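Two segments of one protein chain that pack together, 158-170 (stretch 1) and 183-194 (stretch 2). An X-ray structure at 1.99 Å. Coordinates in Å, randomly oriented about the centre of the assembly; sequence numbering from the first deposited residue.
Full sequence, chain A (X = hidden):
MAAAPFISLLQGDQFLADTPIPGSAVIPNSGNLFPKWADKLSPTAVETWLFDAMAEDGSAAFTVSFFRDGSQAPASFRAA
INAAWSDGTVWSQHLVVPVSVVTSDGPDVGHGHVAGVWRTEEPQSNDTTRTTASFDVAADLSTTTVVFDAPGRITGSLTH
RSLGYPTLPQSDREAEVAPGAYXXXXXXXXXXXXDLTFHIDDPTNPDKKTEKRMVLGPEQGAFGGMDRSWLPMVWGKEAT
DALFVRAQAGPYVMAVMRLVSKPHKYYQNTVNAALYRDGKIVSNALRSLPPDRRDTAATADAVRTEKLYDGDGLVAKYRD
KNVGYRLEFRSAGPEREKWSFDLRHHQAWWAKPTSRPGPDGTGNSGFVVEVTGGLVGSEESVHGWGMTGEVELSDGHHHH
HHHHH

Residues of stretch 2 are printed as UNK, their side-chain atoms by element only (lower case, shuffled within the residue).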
# COMPACT_ATOMS: atom_id res chain seq x y z
N LEU A 158 5.71 -15.46 1.45
CA LEU A 158 4.36 -14.96 1.30
C LEU A 158 3.91 -15.31 -0.10
O LEU A 158 4.69 -15.20 -1.05
CB LEU A 158 4.30 -13.43 1.47
CG LEU A 158 2.92 -12.79 1.43
CD1 LEU A 158 2.84 -11.57 2.33
CD2 LEU A 158 2.61 -12.41 -0.02
N THR A 159 2.65 -15.69 -0.25
CA THR A 159 2.13 -15.92 -1.59
C THR A 159 0.74 -15.34 -1.70
O THR A 159 -0.00 -15.26 -0.72
CB THR A 159 2.08 -17.42 -1.97
OG1 THR A 159 0.98 -18.05 -1.30
CG2 THR A 159 3.38 -18.12 -1.62
N HIS A 160 0.40 -14.93 -2.91
CA HIS A 160 -0.92 -14.46 -3.27
C HIS A 160 -1.50 -15.36 -4.34
O HIS A 160 -0.79 -15.75 -5.27
CB HIS A 160 -0.88 -13.03 -3.82
CG HIS A 160 -0.52 -11.99 -2.82
ND1 HIS A 160 0.43 -11.01 -3.06
CD2 HIS A 160 -1.03 -11.72 -1.59
CE1 HIS A 160 0.51 -10.21 -2.02
NE2 HIS A 160 -0.36 -10.61 -1.11
N ARG A 161 -2.79 -15.64 -4.24
CA ARG A 161 -3.57 -16.28 -5.29
C ARG A 161 -4.65 -15.27 -5.62
O ARG A 161 -5.60 -15.11 -4.84
CB ARG A 161 -4.19 -17.59 -4.81
CG ARG A 161 -3.17 -18.67 -4.56
CD ARG A 161 -1.98 -18.55 -5.49
NE ARG A 161 -0.88 -19.46 -5.13
CZ ARG A 161 -0.63 -20.62 -5.72
NH1 ARG A 161 -1.43 -21.06 -6.68
NH2 ARG A 161 0.41 -21.35 -5.33
N SER A 162 -4.52 -14.58 -6.75
CA SER A 162 -5.44 -13.50 -7.06
C SER A 162 -6.87 -14.01 -7.13
O SER A 162 -7.13 -15.09 -7.66
CB SER A 162 -5.07 -12.83 -8.38
OG SER A 162 -6.01 -11.81 -8.68
N LEU A 163 -7.79 -13.23 -6.57
CA LEU A 163 -9.19 -13.57 -6.74
C LEU A 163 -9.75 -13.06 -8.06
O LEU A 163 -10.94 -13.25 -8.33
CB LEU A 163 -10.01 -13.05 -5.56
CG LEU A 163 -9.55 -13.64 -4.21
CD1 LEU A 163 -10.56 -13.38 -3.11
CD2 LEU A 163 -9.28 -15.16 -4.34
N GLY A 164 -8.92 -12.42 -8.89
CA GLY A 164 -9.35 -11.96 -10.20
C GLY A 164 -10.24 -10.74 -10.20
O GLY A 164 -11.05 -10.56 -11.12
N TYR A 165 -10.14 -9.89 -9.16
CA TYR A 165 -10.92 -8.67 -9.12
C TYR A 165 -10.46 -7.73 -10.24
O TYR A 165 -9.26 -7.57 -10.45
CB TYR A 165 -10.73 -7.94 -7.79
CG TYR A 165 -11.40 -8.51 -6.56
CD1 TYR A 165 -11.75 -9.87 -6.48
CD2 TYR A 165 -11.64 -7.70 -5.46
CE1 TYR A 165 -12.35 -10.37 -5.33
CE2 TYR A 165 -12.22 -8.19 -4.33
CZ TYR A 165 -12.58 -9.52 -4.26
OH TYR A 165 -13.16 -9.96 -3.11
N PRO A 166 -11.38 -7.05 -10.92
CA PRO A 166 -10.97 -6.01 -11.87
C PRO A 166 -10.22 -4.90 -11.14
O PRO A 166 -10.63 -4.45 -10.07
CB PRO A 166 -12.31 -5.50 -12.43
CG PRO A 166 -13.32 -5.86 -11.41
CD PRO A 166 -12.84 -7.15 -10.79
N THR A 167 -9.12 -4.45 -11.74
CA THR A 167 -8.25 -3.51 -11.02
C THR A 167 -7.34 -2.66 -11.89
O THR A 167 -6.89 -1.59 -11.46
CB THR A 167 -7.39 -4.30 -10.02
OG1 THR A 167 -6.68 -3.38 -9.18
CG2 THR A 167 -6.38 -5.20 -10.76
N LEU A 168 -7.01 -3.13 -13.11
CA LEU A 168 -5.87 -2.50 -13.77
C LEU A 168 -6.29 -1.15 -14.36
O LEU A 168 -7.42 -1.01 -14.85
CB LEU A 168 -5.31 -3.42 -14.86
CG LEU A 168 -4.65 -4.70 -14.32
CD1 LEU A 168 -4.29 -5.70 -15.45
CD2 LEU A 168 -3.40 -4.38 -13.51
N PRO A 169 -5.43 -0.14 -14.30
CA PRO A 169 -5.79 1.17 -14.85
C PRO A 169 -5.80 1.12 -16.37
O PRO A 169 -4.93 0.51 -17.01
CB PRO A 169 -4.69 2.10 -14.33
CG PRO A 169 -3.52 1.20 -14.17
CD PRO A 169 -4.07 -0.14 -13.73
N GLN A 170 -6.80 1.78 -16.94
CA GLN A 170 -7.03 1.76 -18.38
C GLN A 170 -6.46 3.00 -19.06
O GLN A 170 -6.58 3.14 -20.28
CB GLN A 170 -8.52 1.65 -18.65
CG GLN A 170 -9.23 0.40 -18.08
CD GLN A 170 -8.55 -0.92 -18.43
OE1 GLN A 170 -7.71 -1.44 -17.68
NE2 GLN A 170 -8.89 -1.46 -19.60
N UNK A 183 -0.11 5.27 -8.00
CA UNK A 183 -0.27 4.19 -7.03
C UNK A 183 -1.56 3.48 -7.41
O UNK A 183 -2.63 4.10 -7.44
c UNK A 183 0.50 3.22 -3.63
c UNK A 183 -0.33 4.71 -5.59
n UNK A 183 -1.27 1.85 -3.45
c UNK A 183 -1.52 2.74 -4.46
c UNK A 183 2.43 3.08 -2.25
c UNK A 183 1.75 3.70 -3.26
c UNK A 183 0.65 1.49 -1.89
c UNK A 183 1.88 1.97 -1.57
c UNK A 183 -0.46 3.60 -4.60
c UNK A 183 -0.04 2.12 -2.92
N UNK A 184 -1.46 2.20 -7.73
CA UNK A 184 -2.66 1.44 -8.02
C UNK A 184 -2.35 -0.01 -7.67
O UNK A 184 -1.29 -0.32 -7.12
c UNK A 184 -2.01 1.24 -10.46
c UNK A 184 -1.95 -0.06 -10.94
c UNK A 184 -3.07 1.64 -9.49
c UNK A 184 -0.00 0.47 -12.23
c UNK A 184 -0.96 -0.45 -11.82
c UNK A 184 -1.04 2.15 -10.87
c UNK A 184 -0.03 1.77 -11.75
N UNK A 185 -3.28 -0.91 -7.98
CA UNK A 185 -3.23 -2.26 -7.44
C UNK A 185 -3.19 -3.29 -8.55
O UNK A 185 -4.25 -3.66 -9.10
c UNK A 185 -4.28 -1.62 -5.24
c UNK A 185 -4.42 -2.48 -6.50
n UNK A 185 -7.50 1.29 -5.96
c UNK A 185 -6.60 0.66 -5.22
n UNK A 185 -6.55 -0.67 -5.25
c UNK A 185 -5.60 -1.47 -4.50
n UNK A 185 -5.76 1.34 -4.46
N UNK A 186 -2.01 -3.78 -8.92
CA UNK A 186 -1.96 -4.87 -9.92
C UNK A 186 -2.75 -6.09 -9.50
O UNK A 186 -3.35 -6.76 -10.36
c UNK A 186 -0.67 -3.28 -8.59
c UNK A 186 -0.46 -5.16 -10.01
c UNK A 186 0.18 -3.84 -9.72
N UNK A 187 -2.78 -6.41 -8.21
CA UNK A 187 -3.69 -7.42 -7.69
C UNK A 187 -4.46 -6.81 -6.54
O UNK A 187 -3.90 -6.57 -5.46
c UNK A 187 -1.15 -10.32 -7.97
c UNK A 187 -2.97 -8.70 -7.24
c UNK A 187 -3.99 -9.68 -6.74
c UNK A 187 -2.16 -9.28 -8.40
N UNK A 188 -5.76 -6.58 -6.77
CA UNK A 188 -6.60 -5.90 -5.80
C UNK A 188 -6.85 -6.77 -4.58
O UNK A 188 -6.87 -6.27 -3.45
c UNK A 188 -7.92 -5.51 -6.46
N UNK A 189 -7.06 -8.08 -4.79
CA UNK A 189 -7.48 -8.97 -3.72
C UNK A 189 -6.97 -10.37 -4.01
O UNK A 189 -7.15 -10.88 -5.13
s UNK A 189 -8.86 -9.42 -0.85
c UNK A 189 -9.55 -9.83 -2.46
c UNK A 189 -9.00 -8.98 -3.59
c UNK A 189 -10.14 -10.23 0.12
N UNK A 190 -6.36 -11.01 -3.02
CA UNK A 190 -5.81 -12.34 -3.20
C UNK A 190 -6.01 -13.15 -1.93
O UNK A 190 -5.99 -12.60 -0.82
c UNK A 190 -4.32 -12.27 -3.54
N UNK A 191 -6.21 -14.46 -2.09
CA UNK A 191 -5.93 -15.37 -0.99
C UNK A 191 -4.46 -15.30 -0.68
O UNK A 191 -3.62 -15.42 -1.58
c UNK A 191 -7.77 -17.04 -1.47
c UNK A 191 -6.29 -16.82 -1.33
o UNK A 191 -8.22 -17.72 -2.39
n UNK A 191 -8.54 -16.45 -0.56
N UNK A 192 -4.13 -15.11 0.58
CA UNK A 192 -2.75 -14.95 0.98
C UNK A 192 -2.34 -16.13 1.85
O UNK A 192 -3.13 -16.64 2.65
c UNK A 192 -2.54 -13.63 1.73
N UNK A 193 -1.11 -16.60 1.65
CA UNK A 193 -0.50 -17.49 2.62
C UNK A 193 0.78 -16.84 3.12
O UNK A 193 1.43 -16.06 2.42
c UNK A 193 -1.35 -19.40 1.25
c UNK A 193 -0.18 -18.87 2.03
o UNK A 193 0.97 -18.77 1.17
N UNK A 194 1.11 -17.16 4.36
CA UNK A 194 2.33 -16.70 4.99
C UNK A 194 2.96 -17.87 5.72
O UNK A 194 2.27 -18.66 6.38
c UNK A 194 1.58 -14.31 5.16
c UNK A 194 3.23 -15.23 6.78
c UNK A 194 2.03 -15.54 5.95
O HOH W 1 -1.86 -17.87 -1.70
O HOH W 2 -7.92 -9.58 -7.37
O HOH W 3 -7.00 -7.92 -9.23
O HOH W 4 -5.65 -0.50 -9.13
O HOH W 5 -8.21 -1.71 -7.36

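Position 183 has one carbon leading into fused five- and six-membered rings of eight carbons and one nitrogen. It does not reach stretch 1. The fused rings make it Trp 183.

Position 184 has one carbon and a ring of six carbons, with no further atom on the ring. The ring lies against Pro 169, whose CG sits 3.8 Å from the ring centroid, over the face. This is Phe 184.

Position 185 has three carbons, a nitrogen, then a carbon carrying two more nitrogens. That guanidinium end identifies Arg 185. Its backbone O accepts a very short hydrogen bond, 2.4 Å, from Thr 167 OG1. A water joins Thr 167 OG1 to Arg 185 NE, and another joins Thr 167 O to Arg 185 N.

Position 186 has three carbons that close a ring onto the backbone nitrogen, so it is Pro 186. Its CA lies 3.9 Å from Leu 168 CD2. The chain turns a corner here and through the next two positions.

Position 187 has four carbons, forked at the first, with one arm two carbons long. This is Ile 187. Its CB points away from stretch 1, yet CG2 lies 3.5 Å from Ser 162 OG.

Position 188 has a single carbon, so it is Ala 188. Its CB packs 3.9 Å from Tyr 165 CB. A water links its N to Tyr 165 O.

Position 189 has an unbranched chain of two carbons, a sulfur and a carbon. This is Met 189, which has the largest area covered by the other stretch. Its CB is 3.5 Å from the centroid of the Tyr 165 ring, over one face, and its CG is 3.7 Å from Leu 163 CD1. Its backbone O accepts a hydrogen bond from Leu 163 N at 2.8 Å.

Position 190 has one carbon, 3.5 Å from His 160 CB. It is Ala 190, paired with Ser 162 at a CA to CA distance of 4.0 Å.

Position 191 has two carbons, the second carrying one oxygen and one nitrogen. This is Asn 191. Its N and O hydrogen-bond to the O and N of Arg 161, and its OD1 lies 3.4 Å from Leu 163 CD2.

Position 192 has one carbon, 4.1 Å from His 160 CD2. It is Ala 192.

Position 193 has one carbon carrying an oxygen and a carbon. It is Thr 193. Its OG1 hydrogen-bonds to Thr 159 OG1 at 2.6 Å, and the two backbones form a reciprocal hydrogen-bonded pair.

Position 194 has one carbon carrying two more, so it is Val 194. Its CG2 meets Leu 158 CD1 at 4.1 Å.

The contact has two parts. Residues 158-162 pair antiparallel with residues 190-194. Their side chains alternate between a face with Leu 158, His 160 and Ser 162 and a face with Thr 159 and Arg 161. Beyond the strand, the loop of stretch 1 follows the corner of stretch 2, held by apolar packing, the Thr 167 hydrogen bond and bridging waters.

Stretch 2 183-194: WFRPIAMANATV
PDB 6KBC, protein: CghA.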